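Long-range contacts in adhesion G-protein coupled receptor G6 (Danio rerio, PDB 6V55), which is an adhesion G-protein-coupled receptor linked to myelination, whose calcium-binding extracellular region probably senses partners at the cell surface: residues C5-F16 and Q29-A37; F47-C58 and K73-L82. One frame throughout, in Å; residues are numbered along the deposited sequence.

Contact 1 (C5-F16 and Q29-A37). With NAG (2-acetamido-2-deoxy-beta-D-glucopyranose), chain E.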
loop_
_atom_site.group_PDB
_atom_site.type_symbol
_atom_site.label_atom_id
_atom_site.label_comp_id
_atom_site.label_asym_id
_atom_site.label_seq_id
_atom_site.Cartn_x
_atom_site.Cartn_y
_atom_site.Cartn_z
ATOM N N CYS A 5 5.176 9.677 0.836
ATOM C CA CYS A 5 4.172 8.618 0.805
ATOM C C CYS A 5 3.944 7.986 2.188
ATOM O O CYS A 5 3.448 6.863 2.277
ATOM C CB CYS A 5 4.516 7.559 -0.276
ATOM S SG CYS A 5 5.777 6.245 0.102
ATOM N N ASN A 6 4.253 8.690 3.278
ATOM C CA ASN A 6 3.857 8.277 4.635
ATOM C C ASN A 6 3.134 9.461 5.263
ATOM O O ASN A 6 3.717 10.191 6.071
ATOM C CB ASN A 6 5.038 7.841 5.486
ATOM C CG ASN A 6 5.644 6.522 5.025
ATOM O OD1 ASN A 6 5.417 5.468 5.634
ATOM N ND2 ASN A 6 6.425 6.577 3.947
ATOM N N VAL A 7 1.856 9.625 4.909
ATOM C CA VAL A 7 1.061 10.785 5.289
ATOM C C VAL A 7 -0.203 10.329 6.016
ATOM O O VAL A 7 -0.535 9.143 6.067
ATOM C CB VAL A 7 0.677 11.653 4.071
ATOM C CG1 VAL A 7 1.803 12.604 3.696
ATOM C CG2 VAL A 7 0.323 10.757 2.902
ATOM N N VAL A 8 -0.906 11.311 6.579
ATOM C CA VAL A 8 -2.234 11.140 7.160
ATOM C C VAL A 8 -3.172 12.082 6.420
ATOM O O VAL A 8 -2.982 13.304 6.454
ATOM C CB VAL A 8 -2.256 11.418 8.672
ATOM C CG1 VAL A 8 -3.690 11.491 9.187
ATOM C CG2 VAL A 8 -1.527 10.331 9.409
ATOM N N LEU A 9 -4.172 11.523 5.747
ATOM C CA LEU A 9 -5.060 12.307 4.898
ATOM C C LEU A 9 -6.384 12.505 5.625
ATOM O O LEU A 9 -7.016 11.528 6.043
ATOM C CB LEU A 9 -5.261 11.624 3.543
ATOM C CG LEU A 9 -3.956 11.162 2.874
ATOM C CD1 LEU A 9 -4.195 10.388 1.578
ATOM C CD2 LEU A 9 -3.041 12.352 2.624
ATOM N N THR A 10 -6.788 13.771 5.803
ATOM C CA THR A 10 -7.953 14.114 6.613
ATOM C C THR A 10 -9.035 14.870 5.852
ATOM O O THR A 10 -10.013 15.290 6.475
ATOM C CB THR A 10 -7.553 14.968 7.832
ATOM O OG1 THR A 10 -7.049 16.233 7.387
ATOM C CG2 THR A 10 -6.503 14.281 8.692
ATOM N N ASP A 11 -8.895 15.076 4.543
ATOM C CA ASP A 11 -9.919 15.802 3.803
ATOM C C ASP A 11 -11.137 14.911 3.564
ATOM O O ASP A 11 -11.093 13.691 3.770
ATOM C CB ASP A 11 -9.367 16.323 2.478
ATOM C CG ASP A 11 -8.464 17.538 2.656
ATOM O OD1 ASP A 11 -8.365 18.052 3.798
ATOM O OD2 ASP A 11 -7.866 17.980 1.644
ATOM N N SER A 12 -12.242 15.548 3.132
ATOM C CA SER A 12 -13.511 14.835 2.972
ATOM C C SER A 12 -13.472 13.883 1.785
ATOM O O SER A 12 -14.118 12.829 1.811
ATOM C CB SER A 12 -14.667 15.827 2.810
ATOM O OG SER A 12 -15.031 15.981 1.443
ATOM N N GLN A 13 -12.734 14.244 0.740
ATOM C CA GLN A 13 -12.427 13.335 -0.350
ATOM C C GLN A 13 -11.096 13.751 -0.960
ATOM O O GLN A 13 -10.609 14.864 -0.740
ATOM C CB GLN A 13 -13.527 13.324 -1.413
ATOM C CG GLN A 13 -14.138 14.687 -1.655
ATOM C CD GLN A 13 -15.306 14.631 -2.613
ATOM O OE1 GLN A 13 -16.351 14.049 -2.306
ATOM N NE2 GLN A 13 -15.135 15.233 -3.790
ATOM N N GLY A 14 -10.498 12.840 -1.713
ATOM C CA GLY A 14 -9.253 13.164 -2.364
ATOM C C GLY A 14 -8.723 12.005 -3.169
ATOM O O GLY A 14 -9.444 11.063 -3.507
ATOM N N SER A 15 -7.432 12.096 -3.463
ATOM C CA SER A 15 -6.758 11.149 -4.325
ATOM C C SER A 15 -5.324 11.000 -3.842
ATOM O O SER A 15 -4.731 11.947 -3.311
ATOM C CB SER A 15 -6.782 11.627 -5.775
ATOM O OG SER A 15 -6.793 10.535 -6.662
ATOM N N PHE A 16 -4.783 9.794 -4.002
ATOM C CA PHE A 16 -3.354 9.582 -3.849
ATOM C C PHE A 16 -2.935 8.476 -4.794
ATOM O O PHE A 16 -3.733 7.602 -5.142
ATOM C CB PHE A 16 -2.941 9.264 -2.413
ATOM C CG PHE A 16 -3.522 8.001 -1.849
ATOM C CD1 PHE A 16 -2.795 6.816 -1.854
ATOM C CD2 PHE A 16 -4.751 8.021 -1.216
ATOM C CE1 PHE A 16 -3.326 5.665 -1.307
ATOM C CE2 PHE A 16 -5.292 6.868 -0.655
ATOM C CZ PHE A 16 -4.579 5.699 -0.695
ATOM N N GLN A 29 10.184 0.586 -1.885
ATOM C CA GLN A 29 9.285 1.560 -1.309
ATOM C C GLN A 29 8.718 1.047 -0.003
ATOM O O GLN A 29 8.593 -0.166 0.209
ATOM C CB GLN A 29 8.141 1.840 -2.271
ATOM C CG GLN A 29 8.551 2.534 -3.509
ATOM C CD GLN A 29 9.315 3.787 -3.208
ATOM O OE1 GLN A 29 8.769 4.765 -2.684
ATOM N NE2 GLN A 29 10.593 3.769 -3.524
ATOM N N SER A 30 8.340 1.982 0.865
ATOM C CA SER A 30 7.507 1.609 2.000
ATOM C C SER A 30 6.604 2.787 2.330
ATOM O O SER A 30 7.072 3.807 2.844
ATOM C CB SER A 30 8.335 1.208 3.202
ATOM O OG SER A 30 7.530 1.378 4.354
ATOM N N CYS A 31 5.313 2.624 2.064
ATOM C CA CYS A 31 4.350 3.701 2.133
ATOM C C CYS A 31 3.258 3.362 3.146
ATOM O O CYS A 31 2.919 2.192 3.340
ATOM C CB CYS A 31 3.765 3.925 0.751
ATOM S SG CYS A 31 4.938 4.400 -0.567
ATOM N N ASN A 32 2.703 4.403 3.797
ATOM C CA ASN A 32 1.653 4.289 4.831
ATOM C C ASN A 32 0.802 5.539 4.634
ATOM O O ASN A 32 1.039 6.578 5.257
ATOM C CB ASN A 32 2.232 4.176 6.256
ATOM C CG ASN A 32 1.162 4.198 7.401
ATOM O OD1 ASN A 32 -0.034 4.129 7.173
ATOM N ND2 ASN A 32 1.637 4.254 8.653
ATOM N N TRP A 33 -0.206 5.418 3.784
ATOM C CA TRP A 33 -1.288 6.385 3.717
ATOM C C TRP A 33 -2.351 5.991 4.735
ATOM O O TRP A 33 -3.068 5.005 4.533
ATOM C CB TRP A 33 -1.882 6.396 2.324
ATOM C CG TRP A 33 -0.924 6.736 1.236
ATOM C CD1 TRP A 33 -0.533 7.981 0.852
ATOM C CD2 TRP A 33 -0.286 5.822 0.339
ATOM N NE1 TRP A 33 0.326 7.901 -0.211
ATOM C CE2 TRP A 33 0.492 6.586 -0.545
ATOM C CE3 TRP A 33 -0.294 4.432 0.203
ATOM C CZ2 TRP A 33 1.253 6.012 -1.537
ATOM C CZ3 TRP A 33 0.470 3.867 -0.792
ATOM C CH2 TRP A 33 1.221 4.653 -1.647
ATOM N N THR A 34 -2.470 6.750 5.819
ATOM C CA THR A 34 -3.549 6.547 6.781
ATOM C C THR A 34 -4.643 7.579 6.509
ATOM O O THR A 34 -4.383 8.781 6.476
ATOM C CB THR A 34 -3.018 6.631 8.214
ATOM O OG1 THR A 34 -2.402 5.382 8.556
ATOM C CG2 THR A 34 -4.126 6.903 9.216
ATOM N N ILE A 35 -5.859 7.113 6.276
ATOM C CA ILE A 35 -6.984 7.991 5.985
ATOM C C ILE A 35 -7.871 8.044 7.214
ATOM O O ILE A 35 -8.415 7.013 7.630
ATOM C CB ILE A 35 -7.781 7.503 4.775
ATOM C CG1 ILE A 35 -6.830 7.083 3.651
ATOM C CG2 ILE A 35 -8.722 8.586 4.354
ATOM C CD1 ILE A 35 -7.495 6.302 2.522
ATOM N N GLN A 36 -8.033 9.235 7.794
ATOM C CA GLN A 36 -8.800 9.382 9.023
ATOM C C GLN A 36 -9.972 10.329 8.828
ATOM O O GLN A 36 -9.808 11.445 8.323
ATOM C CB GLN A 36 -7.935 9.867 10.174
ATOM C CG GLN A 36 -8.619 9.669 11.499
ATOM C CD GLN A 36 -7.647 9.625 12.640
ATOM O OE1 GLN A 36 -7.902 8.981 13.664
ATOM N NE2 GLN A 36 -6.507 10.297 12.471
ATOM N N ALA A 37 -11.145 9.869 9.232
ATOM C CA ALA A 37 -12.402 10.584 9.237
ATOM C C ALA A 37 -12.832 10.852 10.682
ATOM O O ALA A 37 -12.363 10.175 11.606
ATOM C CB ALA A 37 -13.460 9.745 8.499
HETATM C C1 NAG E . 0.790 4.295 9.844
HETATM C C2 NAG E . 1.356 3.566 11.084
HETATM C C3 NAG E . 0.462 3.814 12.308
HETATM C C4 NAG E . 0.297 5.305 12.570
HETATM C C5 NAG E . -0.272 5.992 11.325
HETATM C C6 NAG E . -0.308 7.492 11.466
HETATM C C7 NAG E . 2.592 1.600 10.273
HETATM C C8 NAG E . 2.624 0.099 10.217
HETATM N N2 NAG E . 1.525 2.137 10.871
HETATM O O3 NAG E . 1.008 3.177 13.463
HETATM O O4 NAG E . -0.566 5.506 13.689
HETATM O O5 NAG E . 0.549 5.717 10.172
HETATM O O6 NAG E . 0.925 8.072 11.060
HETATM O O7 NAG E . 3.489 2.293 9.792
HETATM O O HOH W 1 4.655 5.335 8.504
#

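Contact 2 (F47-C58 and K73-L82). With CA (calcium ion), chain C; NAG (2-acetamido-2-deoxy-beta-D-glucopyranose), chain N.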
loop_
_atom_site.group_PDB
_atom_site.type_symbol
_atom_site.label_atom_id
_atom_site.label_comp_id
_atom_site.label_asym_id
_atom_site.label_seq_id
_atom_site.Cartn_x
_atom_site.Cartn_y
_atom_site.Cartn_z
ATOM N N PHE A 47 -9.951 1.778 -5.995
ATOM C CA PHE A 47 -8.789 1.727 -6.867
ATOM C C PHE A 47 -9.224 2.168 -8.256
ATOM O O PHE A 47 -10.019 1.490 -8.901
ATOM C CB PHE A 47 -8.216 0.318 -6.909
ATOM C CG PHE A 47 -7.590 -0.145 -5.610
ATOM C CD1 PHE A 47 -6.214 -0.083 -5.441
ATOM C CD2 PHE A 47 -8.369 -0.660 -4.578
ATOM C CE1 PHE A 47 -5.622 -0.511 -4.272
ATOM C CE2 PHE A 47 -7.798 -1.075 -3.395
ATOM C CZ PHE A 47 -6.418 -1.005 -3.244
ATOM N N LEU A 48 -8.734 3.308 -8.720
ATOM C CA LEU A 48 -9.049 3.723 -10.075
ATOM C C LEU A 48 -8.214 2.981 -11.107
ATOM O O LEU A 48 -8.601 2.919 -12.283
ATOM C CB LEU A 48 -8.838 5.232 -10.206
ATOM C CG LEU A 48 -9.528 6.048 -9.103
ATOM C CD1 LEU A 48 -9.135 7.541 -9.129
ATOM C CD2 LEU A 48 -11.018 5.887 -9.222
ATOM N N ASP A 49 -7.083 2.424 -10.687
ATOM C CA ASP A 49 -6.090 1.762 -11.523
ATOM C C ASP A 49 -5.146 1.032 -10.584
ATOM O O ASP A 49 -4.885 1.523 -9.486
ATOM C CB ASP A 49 -5.309 2.769 -12.367
ATOM C CG ASP A 49 -4.519 2.108 -13.465
ATOM O OD1 ASP A 49 -4.778 0.905 -13.710
ATOM O OD2 ASP A 49 -3.630 2.770 -14.060
ATOM N N PHE A 50 -4.655 -0.139 -11.005
ATOM C CA PHE A 50 -3.824 -0.983 -10.130
ATOM C C PHE A 50 -3.076 -1.995 -10.983
ATOM O O PHE A 50 -3.713 -2.904 -11.542
ATOM C CB PHE A 50 -4.679 -1.728 -9.072
ATOM C CG PHE A 50 -3.885 -2.593 -8.101
ATOM C CD1 PHE A 50 -3.650 -3.960 -8.353
ATOM C CD2 PHE A 50 -3.446 -2.063 -6.897
ATOM C CE1 PHE A 50 -2.931 -4.741 -7.466
ATOM C CE2 PHE A 50 -2.751 -2.844 -5.995
ATOM C CZ PHE A 50 -2.495 -4.185 -6.283
ATOM N N GLU A 51 -1.742 -1.916 -10.999
ATOM C CA GLU A 51 -0.923 -2.985 -11.557
ATOM C C GLU A 51 0.344 -3.124 -10.726
ATOM O O GLU A 51 1.170 -2.206 -10.700
ATOM C CB GLU A 51 -0.574 -2.719 -13.022
ATOM C CG GLU A 51 0.313 -3.803 -13.650
ATOM C CD GLU A 51 0.929 -3.403 -15.007
ATOM O OE1 GLU A 51 1.203 -2.191 -15.248
ATOM O OE2 GLU A 51 1.144 -4.327 -15.832
ATOM N N LEU A 52 0.501 -4.264 -10.057
ATOM C CA LEU A 52 1.708 -4.567 -9.300
ATOM C C LEU A 52 2.379 -5.801 -9.885
ATOM O O LEU A 52 1.793 -6.531 -10.690
ATOM C CB LEU A 52 1.390 -4.800 -7.823
ATOM C CG LEU A 52 1.756 -3.667 -6.870
ATOM C CD1 LEU A 52 0.925 -2.448 -7.189
ATOM C CD2 LEU A 52 1.489 -4.106 -5.462
ATOM N N GLU A 53 3.631 -6.005 -9.490
ATOM C CA GLU A 53 4.361 -7.223 -9.824
ATOM C C GLU A 53 3.670 -8.417 -9.178
ATOM O O GLU A 53 3.409 -8.407 -7.972
ATOM C CB GLU A 53 5.801 -7.104 -9.338
ATOM C CG GLU A 53 6.571 -8.380 -9.421
ATOM C CD GLU A 53 7.994 -8.274 -8.868
ATOM O OE1 GLU A 53 8.291 -7.355 -8.075
ATOM O OE2 GLU A 53 8.832 -9.135 -9.225
ATOM N N GLU A 54 3.308 -9.417 -9.971
ATOM C CA GLU A 54 2.575 -10.538 -9.404
ATOM C C GLU A 54 3.527 -11.553 -8.770
ATOM O O GLU A 54 4.664 -11.724 -9.220
ATOM C CB GLU A 54 1.689 -11.207 -10.459
ATOM C CG GLU A 54 0.447 -11.897 -9.827
ATOM C CD GLU A 54 -0.411 -12.656 -10.826
ATOM O OE1 GLU A 54 -1.553 -13.043 -10.463
ATOM O OE2 GLU A 54 0.052 -12.837 -11.977
ATOM N N ALA A 55 3.062 -12.189 -7.693
ATOM C CA ALA A 55 3.780 -13.266 -7.023
ATOM C C ALA A 55 2.791 -14.116 -6.238
ATOM O O ALA A 55 1.728 -13.643 -5.821
ATOM C CB ALA A 55 4.849 -12.741 -6.072
ATOM N N GLN A 56 3.161 -15.385 -6.043
ATOM C CA GLN A 56 2.394 -16.299 -5.203
ATOM C C GLN A 56 2.487 -15.852 -3.750
ATOM O O GLN A 56 3.583 -15.740 -3.199
ATOM C CB GLN A 56 2.917 -17.728 -5.348
ATOM C CG GLN A 56 2.334 -18.500 -6.529
ATOM C CD GLN A 56 0.865 -18.847 -6.333
ATOM O OE1 GLN A 56 0.491 -19.491 -5.348
ATOM N NE2 GLN A 56 0.021 -18.407 -7.269
ATOM N N GLY A 57 1.340 -15.568 -3.140
ATOM C CA GLY A 57 1.318 -14.995 -1.811
ATOM C C GLY A 57 1.727 -13.541 -1.746
ATOM O O GLY A 57 1.985 -13.041 -0.639
ATOM N N CYS A 58 1.796 -12.866 -2.905
ATOM C CA CYS A 58 2.125 -11.442 -3.060
ATOM C C CYS A 58 3.466 -11.068 -2.398
ATOM O O CYS A 58 3.626 -9.974 -1.846
ATOM C CB CYS A 58 0.946 -10.578 -2.572
ATOM S SG CYS A 58 -0.468 -10.448 -3.811
ATOM N N LYS A 73 -3.874 -8.473 1.597
ATOM C CA LYS A 73 -2.783 -8.143 0.684
ATOM C C LYS A 73 -3.224 -8.314 -0.765
ATOM O O LYS A 73 -4.074 -9.145 -1.074
ATOM C CB LYS A 73 -1.543 -8.995 0.956
ATOM C CG LYS A 73 -1.795 -10.489 1.058
ATOM C CD LYS A 73 -0.514 -11.281 1.282
ATOM C CE LYS A 73 -0.833 -12.776 1.458
ATOM N NZ LYS A 73 0.417 -13.627 1.606
ATOM N N PHE A 74 -2.649 -7.500 -1.655
ATOM C CA PHE A 74 -3.045 -7.433 -3.059
ATOM C C PHE A 74 -1.808 -7.221 -3.928
ATOM O O PHE A 74 -0.921 -6.440 -3.573
ATOM C CB PHE A 74 -4.015 -6.270 -3.338
ATOM C CG PHE A 74 -5.326 -6.350 -2.608
ATOM C CD1 PHE A 74 -6.437 -6.953 -3.207
ATOM C CD2 PHE A 74 -5.471 -5.785 -1.340
ATOM C CE1 PHE A 74 -7.663 -7.018 -2.548
ATOM C CE2 PHE A 74 -6.692 -5.849 -0.665
ATOM C CZ PHE A 74 -7.794 -6.468 -1.277
ATOM N N CYS A 75 -1.761 -7.895 -5.075
ATOM C CA CYS A 75 -0.773 -7.608 -6.108
ATOM C C CYS A 75 -1.363 -8.002 -7.454
ATOM O O CYS A 75 -2.541 -8.350 -7.550
ATOM C CB CYS A 75 0.534 -8.355 -5.886
ATOM S SG CYS A 75 0.303 -10.139 -5.701
ATOM N N GLY A 76 -0.515 -7.991 -8.481
ATOM C CA GLY A 76 -0.962 -8.333 -9.820
ATOM C C GLY A 76 -1.926 -7.284 -10.334
ATOM O O GLY A 76 -1.676 -6.077 -10.225
ATOM N N LEU A 77 -3.068 -7.747 -10.843
ATOM C CA LEU A 77 -4.153 -6.866 -11.247
ATOM C C LEU A 77 -5.355 -6.963 -10.327
ATOM O O LEU A 77 -6.401 -6.385 -10.646
ATOM C CB LEU A 77 -4.584 -7.180 -12.678
ATOM C CG LEU A 77 -3.577 -6.603 -13.668
ATOM C CD1 LEU A 77 -3.404 -7.552 -14.831
ATOM C CD2 LEU A 77 -4.045 -5.222 -14.125
ATOM N N THR A 78 -5.232 -7.670 -9.195
ATOM C CA THR A 78 -6.417 -8.209 -8.532
ATOM C C THR A 78 -7.215 -7.159 -7.781
ATOM O O THR A 78 -8.392 -7.381 -7.500
ATOM C CB THR A 78 -6.031 -9.335 -7.567
ATOM O OG1 THR A 78 -5.231 -8.807 -6.504
ATOM C CG2 THR A 78 -5.226 -10.400 -8.291
ATOM N N ALA A 79 -6.628 -6.011 -7.489
ATOM C CA ALA A 79 -7.328 -4.980 -6.742
ATOM C C ALA A 79 -7.911 -3.901 -7.632
ATOM O O ALA A 79 -8.370 -2.894 -7.096
ATOM C CB ALA A 79 -6.395 -4.325 -5.717
ATOM N N ASN A 80 -7.938 -4.109 -8.960
ATOM C CA ASN A 80 -8.086 -3.003 -9.908
ATOM C C ASN A 80 -9.486 -2.394 -9.901
ATOM O O ASN A 80 -9.629 -1.181 -9.761
ATOM C CB ASN A 80 -7.720 -3.454 -11.315
ATOM C CG ASN A 80 -8.031 -2.402 -12.351
ATOM O OD1 ASN A 80 -7.315 -1.398 -12.488
ATOM N ND2 ASN A 80 -9.114 -2.613 -13.083
ATOM N N GLY A 81 -10.530 -3.193 -10.049
ATOM C CA GLY A 81 -11.847 -2.575 -10.023
ATOM C C GLY A 81 -12.513 -2.475 -8.658
ATOM O O GLY A 81 -13.739 -2.376 -8.580
ATOM N N LEU A 82 -11.735 -2.459 -7.581
ATOM C CA LEU A 82 -12.244 -2.771 -6.252
ATOM C C LEU A 82 -12.619 -1.531 -5.439
ATOM O O LEU A 82 -12.034 -0.452 -5.595
ATOM C CB LEU A 82 -11.210 -3.586 -5.484
ATOM C CG LEU A 82 -11.425 -5.101 -5.516
ATOM C CD1 LEU A 82 -11.395 -5.670 -6.954
ATOM C CD2 LEU A 82 -10.396 -5.770 -4.612
HETATM CA CA CA C . 9.375 -5.262 -7.406
HETATM C C1 NAG N . 8.473 -19.445 -2.653
HETATM C C2 NAG N . 8.421 -20.919 -3.102
HETATM C C3 NAG N . 7.086 -21.226 -3.810
HETATM C C4 NAG N . 5.874 -20.776 -2.992
HETATM C C5 NAG N . 6.011 -19.327 -2.511
HETATM C C6 NAG N . 4.930 -18.943 -1.522
HETATM C C7 NAG N . 10.716 -21.714 -3.516
HETATM C C8 NAG N . 11.756 -22.004 -4.558
HETATM N N2 NAG N . 9.546 -21.245 -3.969
HETATM O O3 NAG N . 6.994 -22.630 -4.037
HETATM O O4 NAG N . 4.679 -20.901 -3.764
HETATM O O5 NAG N . 7.276 -19.129 -1.851
HETATM O O6 NAG N . 5.162 -17.684 -0.904
HETATM O O7 NAG N . 10.933 -21.881 -2.312
HETATM O O HOH W 2 10.422 -3.004 -6.812
#

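Contact 1 (C5-F16 and Q29-A37)
The F16 ring lies over one face of the W33 indole, and this stack is the tight part of the contact. The F16 ring and the five-membered ring of W33 have centroids 4.2 Å apart and planes tilted by 30°. F16 CD1 sits over the middle of the indole. A chi1 of 62° puts CG of F16 between its backbone N and carbonyl carbon and turns the ring in toward W33. On the opposite face of the indole lie the carbonyl O of C5 and CB of C31, both toward the rim. C5 CB packs against W33 CZ2 at 3.8 Å. V7 CG2 approaches W33 CD1 at 3.6 Å. Replacing W33 with an alanine would probably leave the F16 ring without its stacking partner, and C5 CB and C31 CB without the indole they pack on.

Strands 8-9 and 30-36 run parallel in the five-stranded mixed sheet of the CUB domain, in which 8-9 is an outermost strand. T34 N bonds to V7 O, L9 N to T34 O at 2.8 Å, and Q36 N to L9 O. F16 belongs to the facing sheet, so the stack joins the two layers of the sandwich.

The other side is looser and carries sugar. N32 ND2 is bonded to C1 of the glycan, and T34 OG1 donates to N32 OD1 at 3.0 Å. V8 CG2 touches C6 of the sugar. A water bridges N6 OD1 and N32 ND2, and the two amide planes stand 84° apart. N6 ND2 donates to S30 O at 3.1 Å, nearly in its own amide plane. The disulfide fixes the C5 end covalently, while an attached sugar, a water and side-chain amides meet around N32.

Contact 2 (F47-C58 and K73-L82)
L52 N donates to G76 O at 2.8 Å, and the bond is almost straight at 175°. K73 NZ reaches G57 O, also at 2.8 Å. Its chain is extended beyond CG, and the ammonium comes in tilted 34° from the carbonyl plane. R62 adds a weak bond to the same oxygen. At the other end F47 N donates to L82 O at 3.1 Å. The C58-C75 disulfide ties the two segments covalently beside G76.

E53 points away from this pairing and binds calcium through OE1 at 2.5 Å. D61, D98, S100 and V101 complete the protein part of the site, which is the arrangement of a calcium-binding CUB domain. E53 OE2 makes a salt bridge to K477.

The packing centres on A79. Its CB lies over the middle of the F50 ring, 3.6 Å from the centroid, and also over a face of the F47 ring, at 4.0 Å. CG of F50 is anti to the backbone N (chi1 -178°), which carries the ring in among the turns of 75-80. C75 CA and F74 O meet its edge. Farther out, L77 CD2 rests on F50 O at 3.5 Å.

How the contacts relate
Both contacts lie in the N-terminal CUB domain, with centres about 19 Å apart. Their nearest atoms are about 5 Å apart, so they do not touch. Along the chain they come in series: contact 1 closes at 37 before contact 2 opens at 47, and strand 41-51 follows strand 30-36. The two sheets of the sandwich are common to both. Strands 8-9 and 71-74 are the outermost strands of one, so the contacts reach its opposite edges. Strands 13-17 and 41-51 belong to the other, on either side of strand 105-114. Each contact holds one disulfide, and the two together cross-link separate parts of the domain.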